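Local coordinates for hypothetical protein PH1789 (Pyrococcus horikoshii, PDB 1WR2) that is of unknown function but belongs to the ATP-grasp family, whose fold is built from alpha+beta lobes, at residues V59-M64 against L108-A113; L34-E39 against A225-S230; K53-P58 against V112-K117; S65-H70 against K100-A105. One frame throughout, in Å; residues are numbered along the deposited sequence.

Contact 1: residues V59-M64 against L108-A113; sequences VVLKLM and LGVLVA
Strands 59-64 and 109-113 run antiparallel, their short axes 155° apart and 4.5 Å from each other at closest approach, as the two central strands of a four-stranded antiparallel sheet in this ATP-grasp fold. Val60, Lys62 and Met64 face Ala113, Leu111 and Gly109 in hydrogen-bonded pairs, and Leu61 and Leu63 face Val112 and Val110 in non-hydrogen-bonded ones. Val60 N gives its hydrogen to Ala113 O at 2.9 Å, and Leu111 N reaches Lys62 O at 2.8 Å. Beyond the last pair Leu108 N still bonds to Met64 O.

On the face of Leu61, the leucine packs against two valines. Leu61 CG lies anti to its carbonyl carbon (chi1 -72°), and the methyl CD2 touches Val112 CG2 and Val110 CG1, each at 3.9 Å. Leu61 runs alongside Val112 in the same direction, whereas Leu61 and Val110 cross obliquely. Branched aliphatic residues suit this layer because helix 84-101 packs on it through Trp91, Ile94 and His95 around Val110.

The opposite face is more mixed. Lys62 stretches its extended chain off the sheet to a salt bridge with Glu22, which satisfies its ammonium group. At Gly109, with phi 141°, a CB would run into the carbonyl oxygen of Leu108, which is why glycine fits. Met64 bends at chi2 and chi3, with CB against Gly109 O and CG 4.3 Å from Leu111 CB.

Contact 2: residues L34-E39 against A225-S230; sequences LPVPEE and AVIVDS
Ile227 lays its side chain across the ring of Pro35 at about a right angle, CD1 lying 4.0 Å from Pro35 CD and reaching on to Leu34 CB at 3.7 Å. Pro35 is the centre of an inverse gamma turn in the loop that leads from helix 22-30 to strand 40-42, and this turn docks against the start of strand 225-234, in the larger antiparallel sheet of the ATP-grasp fold. One backbone bond ties the two: Ile227 N donates to Pro35 O at 2.8 Å, nearly along the C=O axis, with an angle of 167° at the hydrogen. Proline suits the turn because its ring restricts phi, and isoleucine offers a long apolar arm to Leu34, Pro35 and Val36 together; Leu213 of strand 208-218 also packs on it.

Further on, Pro37 meets Val226, again roughly at right angles. Val226 CG2, anti to its own backbone N (chi1 68° for CG1), presses on Pro37 CD at 3.3 Å, tighter than ordinary van der Waals contact. Leu116 touches both residues. Past the prolines the contact turns polar: Glu39 OE1, salt-bridged to Lys26, and the backbone oxygen of Ile227 approach one water, which lies 2.7 Å from Ile227 O.

Contact 3: residues K53-P58 against V112-K117; sequences KEIGYP and VAPMLK
Ile55 drives its terminal methyl chiefly at the backbone of strand 109-114: CD1 sits 3.5 Å from Ala113 C, flanked by Val112 CG1 at 4.1 Å and the ring of Pro114 at CD. CG1 stands between the backbone N and the carbonyl carbon, the crowded position (chi1 67°), while chi2 near 176° extends the chain to bring CD1 onto the strand. Isoleucine suits this approach because its longer CG1-CD1 arm reaches the strand while the shorter CG2 branch stays back, and one methyl meets three successive residues.

Helix 45-55 ends here, and Gly56, with phi 87°, turns the chain out of it, a connection from helix 45-55 into strand 59-64 of the smaller sheet of the ATP-grasp fold. The peptide before Pro58 is cis, so the chain turns sharply just before the strand begins.

Pro58 and Met115 cross at about a right angle. The proline's CG lies 3.8 Å from Met115 CG, and Met115 CG also stands 3.6 Å from Pro58 O; beyond CG the methionine bends away, its sulfur passing toward Val60. A water bridges the two backbones, donating to Pro58 O at 2.6 Å and accepting from Met115 N at 3.0 Å.

Contact 4: residues S65-H70 against K100-A105; sequences SPQILH and KYRPDA
Gln67 sets CG anti to its carbonyl carbon (chi1 -69°) and then bends at chi2, while Arg102 bends at chi2 and chi3; the two side chains cross at about a right angle. The glutamine's methylenes rest over one face of the guanidinium, CB offset toward the rim and CG 3.6 Å from Arg102 NH2, and its amide stands nearly upright to that plane, 80° from it. Arg102 is held in turn by Asp104, which it grips side-on: NE donates to OD1 at 3.0 Å, and NH2 to OD2 in a salt bridge, OD2 lying at the guanidinium edge. This pairing fixes the rotation of the guanidinium.

Two type I turns face each other here, Ser65 to Ile68 and Arg102 to Ala105. Ser65 OG accepts from Gln67 N at 3.3 Å, an ST turn, is also hydrogen-bonded to Glu106 O, and lies 3.4 Å from Ala105 CB; alanine's small methyl suits this tight place, where Gln67 CB closes in as well. Gln67 OE1 accepts a hydrogen bond from Glu106 N.

Ile68 runs past the Tyr101 ring with the two chains heading opposite ways, CG1 lying 4.1 Å from Tyr101 CD2, and the tyrosine hydroxyl goes on to Asp73. One water accepts from His70 N at 2.9 Å and is also hydrogen-bonded to Tyr101 OH.

Within the ATP-grasp fold, the contact joins the end of helix 84-101 to the loop between strand 59-64 and helix 71-74, with Ala74 packing against both Ile68 and Tyr101.

Contacts 1, 3 and 4 gather round the smaller four-stranded sheet, while contact 2 lies on strand 225-234 of the larger one, its centre about 14 Å from contact 1 and 13 Å from contact 3. Contact 1 is the sheet's central pair; contact 3, about 11 Å away between centres, shares Val112 and Ala113 with it. Contact 4 lies about 14 Å from contact 1, where helix 84-101 ends, and about 25 Å from contact 3. Along the chain contact 4 is nested inside contact 1, and all three fall inside the long loop closed by contact 2. Loop 34-39 bridges from strand 225-234 to strand 109-114, and Lys62 NZ packs near Val228 O.

Contact 1: residues V59-M64 against L108-A113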
# COMPACT_ATOMS: atom_id res chain seq x y z
N VAL A 59 -1.54 -9.60 -15.39
CA VAL A 59 -2.04 -9.20 -14.08
C VAL A 59 -1.24 -9.82 -12.94
O VAL A 59 -0.38 -10.67 -13.15
CB VAL A 59 -3.52 -9.59 -13.90
CG1 VAL A 59 -4.35 -9.01 -15.03
CG2 VAL A 59 -3.65 -11.11 -13.86
N VAL A 60 -1.55 -9.36 -11.73
CA VAL A 60 -0.92 -9.82 -10.50
C VAL A 60 -2.00 -10.47 -9.63
O VAL A 60 -3.12 -9.98 -9.59
CB VAL A 60 -0.36 -8.63 -9.69
CG1 VAL A 60 0.04 -9.08 -8.29
CG2 VAL A 60 0.82 -8.02 -10.40
N LEU A 61 -1.66 -11.57 -8.96
CA LEU A 61 -2.61 -12.21 -8.06
C LEU A 61 -2.01 -12.09 -6.66
O LEU A 61 -0.81 -12.35 -6.47
CB LEU A 61 -2.85 -13.68 -8.41
CG LEU A 61 -3.67 -13.99 -9.66
CD1 LEU A 61 -3.94 -15.49 -9.71
CD2 LEU A 61 -5.00 -13.22 -9.65
N LYS A 62 -2.82 -11.69 -5.70
CA LYS A 62 -2.36 -11.53 -4.32
C LYS A 62 -3.41 -12.10 -3.38
O LYS A 62 -4.51 -11.55 -3.27
CB LYS A 62 -2.15 -10.06 -3.98
CG LYS A 62 -1.19 -9.31 -4.88
CD LYS A 62 -1.05 -7.88 -4.36
CE LYS A 62 -0.10 -7.05 -5.18
NZ LYS A 62 0.10 -5.70 -4.56
N LEU A 63 -3.08 -13.18 -2.68
CA LEU A 63 -4.03 -13.79 -1.76
C LEU A 63 -4.28 -12.89 -0.56
O LEU A 63 -3.33 -12.39 0.06
CB LEU A 63 -3.53 -15.16 -1.29
CG LEU A 63 -4.50 -15.94 -0.41
CD1 LEU A 63 -4.33 -17.42 -0.67
CD2 LEU A 63 -4.26 -15.59 1.05
N MET A 64 -5.55 -12.70 -0.25
CA MET A 64 -5.94 -11.86 0.88
C MET A 64 -6.32 -12.73 2.07
O MET A 64 -7.20 -13.58 1.98
CB MET A 64 -7.13 -10.98 0.49
CG MET A 64 -6.82 -9.95 -0.59
SD MET A 64 -5.69 -8.65 -0.02
CE MET A 64 -4.12 -9.19 -0.69
N LEU A 108 -9.93 -14.44 2.49
CA LEU A 108 -10.95 -13.46 2.14
C LEU A 108 -11.15 -13.35 0.64
O LEU A 108 -12.15 -12.79 0.17
CB LEU A 108 -10.59 -12.08 2.70
CG LEU A 108 -10.55 -11.97 4.23
CD1 LEU A 108 -10.17 -10.54 4.62
CD2 LEU A 108 -11.90 -12.34 4.80
N GLY A 109 -10.19 -13.86 -0.13
CA GLY A 109 -10.28 -13.80 -1.57
C GLY A 109 -8.93 -13.51 -2.19
O GLY A 109 -7.92 -13.54 -1.49
N VAL A 110 -8.91 -13.23 -3.49
CA VAL A 110 -7.66 -12.94 -4.18
C VAL A 110 -7.74 -11.62 -4.92
O VAL A 110 -8.67 -11.39 -5.70
CB VAL A 110 -7.30 -14.04 -5.19
CG1 VAL A 110 -6.02 -13.66 -5.93
CG2 VAL A 110 -7.13 -15.36 -4.48
N LEU A 111 -6.78 -10.75 -4.67
CA LEU A 111 -6.76 -9.46 -5.33
C LEU A 111 -6.17 -9.60 -6.72
O LEU A 111 -5.07 -10.15 -6.90
CB LEU A 111 -5.94 -8.47 -4.49
CG LEU A 111 -6.23 -6.97 -4.66
CD1 LEU A 111 -7.73 -6.73 -4.56
CD2 LEU A 111 -5.49 -6.17 -3.59
N VAL A 112 -6.92 -9.15 -7.72
CA VAL A 112 -6.47 -9.19 -9.11
C VAL A 112 -6.13 -7.75 -9.44
O VAL A 112 -7.02 -6.90 -9.45
CB VAL A 112 -7.58 -9.67 -10.08
CG1 VAL A 112 -7.02 -9.77 -11.48
CG2 VAL A 112 -8.14 -10.99 -9.62
N ALA A 113 -4.86 -7.47 -9.70
CA ALA A 113 -4.44 -6.11 -9.98
C ALA A 113 -3.63 -6.03 -11.27
O ALA A 113 -3.25 -7.04 -11.85
CB ALA A 113 -3.61 -5.58 -8.82

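Contact 2: residues L34-E39 against A225-S230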
# COMPACT_ATOMS: atom_id res chain seq x y z
N LEU A 34 -6.04 9.22 -2.45
CA LEU A 34 -4.68 8.79 -2.73
C LEU A 34 -4.66 7.97 -4.02
O LEU A 34 -5.65 7.32 -4.36
CB LEU A 34 -4.15 7.95 -1.56
CG LEU A 34 -3.70 8.79 -0.37
CD1 LEU A 34 -3.64 7.97 0.90
CD2 LEU A 34 -2.33 9.39 -0.70
N PRO A 35 -3.54 7.99 -4.76
CA PRO A 35 -3.42 7.26 -6.02
C PRO A 35 -3.32 5.74 -5.94
O PRO A 35 -2.23 5.18 -5.94
CB PRO A 35 -2.18 7.86 -6.65
CG PRO A 35 -1.31 8.08 -5.45
CD PRO A 35 -2.28 8.71 -4.46
N VAL A 36 -4.48 5.08 -5.89
CA VAL A 36 -4.54 3.63 -5.86
C VAL A 36 -5.24 3.19 -7.14
O VAL A 36 -6.39 3.56 -7.38
CB VAL A 36 -5.38 3.13 -4.67
CG1 VAL A 36 -5.49 1.61 -4.73
CG2 VAL A 36 -4.75 3.58 -3.36
N PRO A 37 -4.56 2.40 -7.99
CA PRO A 37 -5.15 1.93 -9.25
C PRO A 37 -6.28 0.93 -9.06
O PRO A 37 -6.42 0.33 -7.99
CB PRO A 37 -3.95 1.34 -9.98
CG PRO A 37 -3.15 0.75 -8.85
CD PRO A 37 -3.21 1.84 -7.80
N GLU A 38 -7.09 0.76 -10.10
CA GLU A 38 -8.21 -0.17 -10.04
C GLU A 38 -7.75 -1.60 -9.81
O GLU A 38 -6.86 -2.09 -10.50
CB GLU A 38 -9.02 -0.10 -11.34
CG GLU A 38 -10.33 -0.87 -11.32
CD GLU A 38 -11.32 -0.30 -10.31
OE1 GLU A 38 -11.42 0.94 -10.21
OE2 GLU A 38 -12.01 -1.09 -9.63
N GLU A 39 -8.36 -2.25 -8.82
CA GLU A 39 -8.05 -3.64 -8.47
C GLU A 39 -9.35 -4.31 -8.06
O GLU A 39 -10.22 -3.68 -7.46
CB GLU A 39 -7.07 -3.72 -7.31
CG GLU A 39 -5.70 -3.17 -7.62
CD GLU A 39 -4.83 -3.03 -6.39
OE1 GLU A 39 -3.63 -2.71 -6.56
OE2 GLU A 39 -5.32 -3.24 -5.26
N ALA A 225 2.08 9.60 -9.35
CA ALA A 225 2.62 8.41 -8.71
C ALA A 225 1.51 7.39 -8.49
O ALA A 225 0.34 7.68 -8.72
CB ALA A 225 3.26 8.79 -7.39
N VAL A 226 1.88 6.21 -8.02
CA VAL A 226 0.91 5.16 -7.77
C VAL A 226 1.30 4.29 -6.56
O VAL A 226 2.47 3.94 -6.39
CB VAL A 226 0.73 4.26 -9.02
CG1 VAL A 226 2.00 3.47 -9.29
CG2 VAL A 226 -0.46 3.35 -8.85
N ILE A 227 0.32 3.98 -5.73
CA ILE A 227 0.53 3.15 -4.54
C ILE A 227 0.39 1.68 -4.93
O ILE A 227 -0.65 1.27 -5.43
CB ILE A 227 -0.50 3.50 -3.46
CG1 ILE A 227 -0.31 4.95 -3.02
CG2 ILE A 227 -0.37 2.55 -2.28
CD1 ILE A 227 -1.47 5.50 -2.20
N VAL A 228 1.43 0.89 -4.69
CA VAL A 228 1.40 -0.52 -5.05
C VAL A 228 0.88 -1.46 -3.98
O VAL A 228 0.18 -2.43 -4.27
CB VAL A 228 2.80 -0.97 -5.53
CG1 VAL A 228 2.77 -2.42 -5.96
CG2 VAL A 228 3.25 -0.07 -6.67
N ASP A 229 1.24 -1.20 -2.73
CA ASP A 229 0.77 -2.04 -1.62
C ASP A 229 0.64 -1.11 -0.42
O ASP A 229 1.21 -0.01 -0.43
CB ASP A 229 1.80 -3.14 -1.32
CG ASP A 229 1.20 -4.31 -0.56
OD1 ASP A 229 0.21 -4.11 0.17
OD2 ASP A 229 1.72 -5.43 -0.68
N SER A 230 -0.09 -1.54 0.59
CA SER A 230 -0.28 -0.74 1.79
C SER A 230 -0.73 -1.61 2.96
O SER A 230 -1.38 -2.64 2.77
CB SER A 230 -1.35 0.34 1.54
OG SER A 230 -1.64 1.06 2.73
O HOH W 1 -1.96 -0.93 -6.36

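Contact 3: residues K53-P58 against V112-K117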
# COMPACT_ATOMS: atom_id res chain seq x y z
N LYS A 53 -9.66 -10.32 -17.47
CA LYS A 53 -10.04 -9.88 -18.82
C LYS A 53 -10.47 -8.42 -18.75
O LYS A 53 -10.20 -7.63 -19.66
CB LYS A 53 -11.19 -10.72 -19.37
CG LYS A 53 -10.78 -12.10 -19.84
CD LYS A 53 -11.91 -12.75 -20.63
CE LYS A 53 -11.46 -14.05 -21.27
NZ LYS A 53 -12.55 -14.66 -22.08
N GLU A 54 -11.14 -8.08 -17.66
CA GLU A 54 -11.64 -6.73 -17.45
C GLU A 54 -10.51 -5.69 -17.42
O GLU A 54 -10.51 -4.76 -18.21
CB GLU A 54 -12.45 -6.67 -16.16
CG GLU A 54 -13.82 -6.05 -16.31
CD GLU A 54 -14.67 -6.18 -15.06
OE1 GLU A 54 -14.97 -7.32 -14.66
OE2 GLU A 54 -15.03 -5.14 -14.47
N ILE A 55 -9.56 -5.86 -16.50
CA ILE A 55 -8.46 -4.90 -16.40
C ILE A 55 -7.35 -5.14 -17.42
O ILE A 55 -6.50 -4.27 -17.62
CB ILE A 55 -7.86 -4.88 -14.98
CG1 ILE A 55 -7.16 -6.20 -14.68
CG2 ILE A 55 -8.96 -4.62 -13.96
CD1 ILE A 55 -6.46 -6.20 -13.33
N GLY A 56 -7.37 -6.31 -18.06
CA GLY A 56 -6.37 -6.63 -19.07
C GLY A 56 -5.07 -7.26 -18.58
O GLY A 56 -4.49 -6.81 -17.59
N TYR A 57 -4.61 -8.29 -19.28
CA TYR A 57 -3.36 -8.97 -18.93
C TYR A 57 -2.17 -8.14 -19.39
O TYR A 57 -2.28 -7.33 -20.31
CB TYR A 57 -3.29 -10.35 -19.59
CG TYR A 57 -4.23 -11.39 -19.01
CD1 TYR A 57 -5.55 -11.48 -19.44
CD2 TYR A 57 -3.78 -12.29 -18.04
CE1 TYR A 57 -6.42 -12.46 -18.91
CE2 TYR A 57 -4.63 -13.26 -17.50
CZ TYR A 57 -5.94 -13.34 -17.94
OH TYR A 57 -6.77 -14.31 -17.41
N PRO A 58 -1.00 -8.31 -18.75
CA PRO A 58 -0.71 -9.23 -17.64
C PRO A 58 -1.21 -8.70 -16.30
O PRO A 58 -1.29 -7.49 -16.10
CB PRO A 58 0.81 -9.34 -17.68
CG PRO A 58 1.21 -7.95 -18.08
CD PRO A 58 0.24 -7.64 -19.20
N VAL A 112 -6.92 -9.15 -7.72
CA VAL A 112 -6.47 -9.19 -9.11
C VAL A 112 -6.13 -7.75 -9.44
O VAL A 112 -7.02 -6.90 -9.45
CB VAL A 112 -7.58 -9.67 -10.08
CG1 VAL A 112 -7.02 -9.77 -11.48
CG2 VAL A 112 -8.14 -10.99 -9.62
N ALA A 113 -4.86 -7.47 -9.70
CA ALA A 113 -4.44 -6.11 -9.98
C ALA A 113 -3.63 -6.03 -11.27
O ALA A 113 -3.25 -7.04 -11.85
CB ALA A 113 -3.61 -5.58 -8.82
N PRO A 114 -3.34 -4.81 -11.72
CA PRO A 114 -2.57 -4.65 -12.95
C PRO A 114 -1.06 -4.63 -12.70
O PRO A 114 -0.60 -4.44 -11.57
CB PRO A 114 -3.08 -3.31 -13.49
CG PRO A 114 -3.26 -2.51 -12.21
CD PRO A 114 -3.93 -3.52 -11.29
N MET A 115 -0.31 -4.88 -13.76
CA MET A 115 1.14 -4.83 -13.69
C MET A 115 1.47 -3.37 -13.94
O MET A 115 1.48 -2.91 -15.09
CB MET A 115 1.77 -5.71 -14.78
CG MET A 115 1.88 -7.18 -14.40
SD MET A 115 3.05 -7.45 -13.04
CE MET A 115 4.61 -7.29 -13.93
N LEU A 116 1.71 -2.64 -12.86
CA LEU A 116 2.00 -1.22 -12.96
C LEU A 116 3.38 -0.92 -13.54
O LEU A 116 4.33 -1.66 -13.32
CB LEU A 116 1.86 -0.57 -11.58
CG LEU A 116 0.46 -0.65 -10.96
CD1 LEU A 116 0.51 -0.14 -9.53
CD2 LEU A 116 -0.52 0.16 -11.80
N LYS A 117 3.46 0.17 -14.29
CA LYS A 117 4.74 0.56 -14.87
C LYS A 117 5.65 0.95 -13.72
O LYS A 117 5.28 1.76 -12.86
CB LYS A 117 4.58 1.77 -15.80
CG LYS A 117 5.87 2.15 -16.52
CD LYS A 117 5.94 3.63 -16.82
CE LYS A 117 4.74 4.10 -17.62
NZ LYS A 117 4.82 5.57 -17.87
O HOH W 2 -1.64 -4.95 -16.42

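Contact 4: residues S65-H70 against K100-A105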
# COMPACT_ATOMS: atom_id res chain seq x y z
N SER A 65 -5.63 -12.52 3.19
CA SER A 65 -5.88 -13.26 4.42
C SER A 65 -5.35 -12.49 5.61
O SER A 65 -4.20 -12.06 5.62
CB SER A 65 -5.19 -14.63 4.38
OG SER A 65 -5.33 -15.29 5.63
N PRO A 66 -6.19 -12.30 6.64
CA PRO A 66 -5.77 -11.57 7.84
C PRO A 66 -4.60 -12.27 8.53
O PRO A 66 -3.87 -11.65 9.29
CB PRO A 66 -7.03 -11.59 8.71
CG PRO A 66 -8.15 -11.74 7.71
CD PRO A 66 -7.59 -12.74 6.75
N GLN A 67 -4.43 -13.56 8.25
CA GLN A 67 -3.35 -14.33 8.85
C GLN A 67 -2.06 -14.29 8.04
O GLN A 67 -1.00 -14.70 8.52
CB GLN A 67 -3.75 -15.80 9.03
CG GLN A 67 -4.82 -16.05 10.06
CD GLN A 67 -6.13 -15.39 9.72
OE1 GLN A 67 -6.65 -15.55 8.61
NE2 GLN A 67 -6.67 -14.63 10.66
N ILE A 68 -2.16 -13.80 6.81
CA ILE A 68 -0.99 -13.72 5.94
C ILE A 68 -0.80 -12.28 5.47
O ILE A 68 -1.11 -11.94 4.33
CB ILE A 68 -1.17 -14.63 4.71
CG1 ILE A 68 -1.61 -16.03 5.15
CG2 ILE A 68 0.13 -14.71 3.94
CD1 ILE A 68 -1.89 -16.97 4.01
N LEU A 69 -0.27 -11.44 6.36
CA LEU A 69 -0.04 -10.04 6.04
C LEU A 69 1.24 -9.83 5.21
O LEU A 69 1.27 -8.99 4.32
CB LEU A 69 0.02 -9.22 7.33
CG LEU A 69 -1.22 -9.30 8.23
CD1 LEU A 69 -0.92 -8.58 9.55
CD2 LEU A 69 -2.43 -8.69 7.54
N HIS A 70 2.28 -10.60 5.51
CA HIS A 70 3.54 -10.50 4.78
C HIS A 70 3.46 -11.44 3.58
O HIS A 70 4.01 -12.55 3.59
CB HIS A 70 4.71 -10.88 5.68
CG HIS A 70 6.05 -10.58 5.09
ND1 HIS A 70 7.23 -10.93 5.71
CD2 HIS A 70 6.40 -9.96 3.94
CE1 HIS A 70 8.25 -10.52 4.98
NE2 HIS A 70 7.78 -9.93 3.89
N LYS A 100 0.55 -23.99 3.37
CA LYS A 100 1.78 -24.39 4.04
C LYS A 100 2.21 -23.34 5.06
O LYS A 100 2.78 -23.67 6.10
CB LYS A 100 2.91 -24.58 3.02
CG LYS A 100 2.57 -25.52 1.87
CD LYS A 100 3.76 -25.69 0.92
CE LYS A 100 3.32 -26.20 -0.45
NZ LYS A 100 2.51 -27.45 -0.38
N TYR A 101 1.89 -22.08 4.77
CA TYR A 101 2.26 -20.97 5.63
C TYR A 101 1.40 -20.87 6.90
O TYR A 101 1.93 -20.75 8.01
CB TYR A 101 2.15 -19.67 4.83
CG TYR A 101 2.78 -18.48 5.50
CD1 TYR A 101 4.15 -18.26 5.41
CD2 TYR A 101 2.01 -17.57 6.20
CE1 TYR A 101 4.74 -17.14 6.02
CE2 TYR A 101 2.58 -16.46 6.81
CZ TYR A 101 3.94 -16.25 6.72
OH TYR A 101 4.50 -15.14 7.32
N ARG A 102 0.08 -20.90 6.74
CA ARG A 102 -0.87 -20.84 7.85
C ARG A 102 -2.09 -21.66 7.43
O ARG A 102 -3.03 -21.12 6.86
CB ARG A 102 -1.31 -19.39 8.14
CG ARG A 102 -0.35 -18.54 8.98
CD ARG A 102 -0.17 -19.09 10.41
NE ARG A 102 -1.40 -19.05 11.21
CZ ARG A 102 -1.90 -17.96 11.78
NH1 ARG A 102 -1.29 -16.79 11.64
NH2 ARG A 102 -3.02 -18.04 12.49
N PRO A 103 -2.08 -22.97 7.70
CA PRO A 103 -3.22 -23.80 7.31
C PRO A 103 -4.57 -23.40 7.91
O PRO A 103 -5.62 -23.81 7.41
CB PRO A 103 -2.79 -25.22 7.72
CG PRO A 103 -1.71 -24.99 8.75
CD PRO A 103 -0.98 -23.80 8.22
N ASP A 104 -4.55 -22.58 8.96
CA ASP A 104 -5.79 -22.15 9.61
C ASP A 104 -6.21 -20.75 9.16
O ASP A 104 -7.13 -20.15 9.74
CB ASP A 104 -5.60 -22.17 11.12
CG ASP A 104 -4.53 -21.20 11.59
OD1 ASP A 104 -3.41 -21.24 11.04
OD2 ASP A 104 -4.82 -20.39 12.50
N ALA A 105 -5.56 -20.23 8.13
CA ALA A 105 -5.84 -18.89 7.62
C ALA A 105 -7.23 -18.71 7.03
O ALA A 105 -7.74 -19.58 6.32
CB ALA A 105 -4.79 -18.50 6.58
O HOH W 3 2.30 -12.84 7.33